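Local coordinates for aminoglycoside N(3)-acetyltransferase, AAC(3)-IVa (Escherichia coli, PDB 6MN3), which probably confers resistance to 2-deoxystreptamine antibiotics such as gentamicin and apramycin by transferring an acetyl group from acetyl-CoA to their 3-amino group, at residues 208-213 against 217-222. Numbering follows the deposited sequence.
Sequences QKEGPV and FARLIR
Lys-209 and Leu-220 face each other as a hydrogen-bonded pair of an antiparallel beta hairpin, Lys-209 N giving to Leu-220 O and Leu-220 N to Lys-209 O, both 2.9 Å. On their shared face the exposed lysine leads its amine away, while leucine suits the buried side. Gly-211 and Ala-218 form the next such pair; the bond from Ala-218 N to Gly-211 O is the shorter at 2.8 Å. Gly-211, lacking a CB, leaves room for Pro-212 CD.

Gln-208 reaches across the other face. With CG anti to the backbone N (chi1 172°), its extended chain is carried over to the neighbouring strand: CB and CG pass along Ile-221 CG1, and CD lies against Arg-219 CG and CD. Gln-208 NE2 lies 3.4 Å from Arg-219 CD, while Gln-208 OE1 meets Ile-221 CD1 at 3.7 Å and accepts from His-149. NE2 donates to Asp-199 and, through a short, bent bond (2.6 Å, 134°), to Glu-210 OE2. Glutamine suits this buried place, since its amide gives and accepts at once.

Glu-210 runs beside Arg-219, whose charged end forms a salt bridge with Asp-199. The carboxylate of Glu-210 comes to the edge of the Phe-217 ring, Glu-210 CD 3.7 Å from Phe-217 CZ, with OE1 in the ring plane; Phe-217 CE1 lies over the guanidinium. Opposite, small Ala-218 lets Val-213 CG2 close to 3.7 Å of its CB.

Helix 197-204 packs on Gln-208 and Ile-221, helix 9-19 on Val-213 and Ala-218. Strand 216-222 pairs onward with strand 141-145, leaving 208-213 outermost in the mixed sheet.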
# COMPACT_ATOMS: atom_id res chain seq x y z
N GLN A 208 -1.14 15.39 -6.09
CA GLN A 208 -2.14 14.37 -5.81
C GLN A 208 -3.36 14.62 -6.69
O GLN A 208 -3.97 15.70 -6.62
CB GLN A 208 -2.53 14.38 -4.33
CG GLN A 208 -3.71 13.49 -3.99
CD GLN A 208 -3.98 13.43 -2.50
OE1 GLN A 208 -3.33 12.66 -1.77
NE2 GLN A 208 -4.93 14.22 -2.03
N LYS A 209 -3.69 13.65 -7.53
CA LYS A 209 -4.90 13.69 -8.32
C LYS A 209 -6.05 13.07 -7.53
O LYS A 209 -5.88 12.05 -6.86
CB LYS A 209 -4.71 12.94 -9.65
CG LYS A 209 -4.20 13.83 -10.77
CD LYS A 209 -3.10 13.15 -11.56
CE LYS A 209 -2.53 14.09 -12.61
NZ LYS A 209 -1.44 13.45 -13.39
N GLU A 210 -7.22 13.70 -7.61
CA GLU A 210 -8.37 13.27 -6.84
C GLU A 210 -9.58 13.14 -7.76
O GLU A 210 -9.74 13.92 -8.71
CB GLU A 210 -8.69 14.25 -5.71
CG GLU A 210 -7.56 14.43 -4.71
CD GLU A 210 -7.90 15.42 -3.62
OE1 GLU A 210 -8.95 16.09 -3.73
OE2 GLU A 210 -7.12 15.54 -2.65
N GLY A 211 -10.42 12.16 -7.47
CA GLY A 211 -11.61 11.91 -8.25
C GLY A 211 -12.33 10.67 -7.78
O GLY A 211 -11.89 9.97 -6.86
N PRO A 212 -13.45 10.36 -8.42
CA PRO A 212 -14.22 9.17 -8.03
C PRO A 212 -13.81 7.92 -8.79
O PRO A 212 -13.49 7.95 -9.99
CB PRO A 212 -15.66 9.57 -8.39
CG PRO A 212 -15.49 10.45 -9.59
CD PRO A 212 -14.16 11.16 -9.43
N VAL A 213 -13.80 6.80 -8.08
CA VAL A 213 -13.71 5.47 -8.66
C VAL A 213 -14.82 4.66 -8.02
O VAL A 213 -14.77 4.37 -6.82
CB VAL A 213 -12.35 4.81 -8.44
CG1 VAL A 213 -12.39 3.35 -8.88
CG2 VAL A 213 -11.26 5.56 -9.20
N PHE A 217 -13.99 7.93 -2.92
CA PHE A 217 -13.02 9.00 -3.09
C PHE A 217 -11.65 8.38 -3.34
O PHE A 217 -11.13 7.64 -2.50
CB PHE A 217 -13.01 9.88 -1.83
CG PHE A 217 -12.02 11.01 -1.88
CD1 PHE A 217 -10.98 11.08 -0.98
CD2 PHE A 217 -12.15 12.02 -2.82
CE1 PHE A 217 -10.07 12.12 -1.01
CE2 PHE A 217 -11.25 13.07 -2.86
CZ PHE A 217 -10.21 13.12 -1.96
N ALA A 218 -11.08 8.64 -4.51
CA ALA A 218 -9.82 8.04 -4.91
C ALA A 218 -8.73 9.09 -4.99
O ALA A 218 -8.97 10.22 -5.43
CB ALA A 218 -9.95 7.32 -6.26
N ARG A 219 -7.52 8.71 -4.56
CA ARG A 219 -6.37 9.59 -4.60
C ARG A 219 -5.24 8.88 -5.32
O ARG A 219 -4.97 7.70 -5.05
CB ARG A 219 -5.94 10.01 -3.19
CG ARG A 219 -6.73 11.18 -2.65
CD ARG A 219 -6.50 11.38 -1.17
NE ARG A 219 -7.28 10.45 -0.37
CZ ARG A 219 -7.66 10.68 0.89
NH1 ARG A 219 -7.32 11.82 1.48
NH2 ARG A 219 -8.37 9.78 1.54
N LEU A 220 -4.58 9.59 -6.24
CA LEU A 220 -3.54 9.01 -7.08
C LEU A 220 -2.31 9.91 -7.02
O LEU A 220 -2.38 11.09 -7.38
CB LEU A 220 -4.02 8.86 -8.52
CG LEU A 220 -3.00 8.33 -9.53
CD1 LEU A 220 -2.63 6.89 -9.22
CD2 LEU A 220 -3.56 8.46 -10.93
N ILE A 221 -1.19 9.35 -6.57
CA ILE A 221 0.06 10.08 -6.40
C ILE A 221 1.20 9.24 -6.95
O ILE A 221 1.23 8.02 -6.76
CB ILE A 221 0.34 10.43 -4.92
CG1 ILE A 221 -0.93 10.87 -4.19
CG2 ILE A 221 1.41 11.51 -4.82
CD1 ILE A 221 -1.58 9.77 -3.37
N ARG A 222 2.14 9.89 -7.63
CA ARG A 222 3.35 9.20 -8.06
C ARG A 222 4.15 8.76 -6.84
O ARG A 222 4.33 9.54 -5.89
CB ARG A 222 4.20 10.11 -8.94
CG ARG A 222 3.79 10.12 -10.40
CD ARG A 222 4.48 11.24 -11.16
NE ARG A 222 5.85 11.45 -10.69
CZ ARG A 222 6.91 10.84 -11.21
NH1 ARG A 222 6.77 9.99 -12.22
NH2 ARG A 222 8.12 11.09 -10.72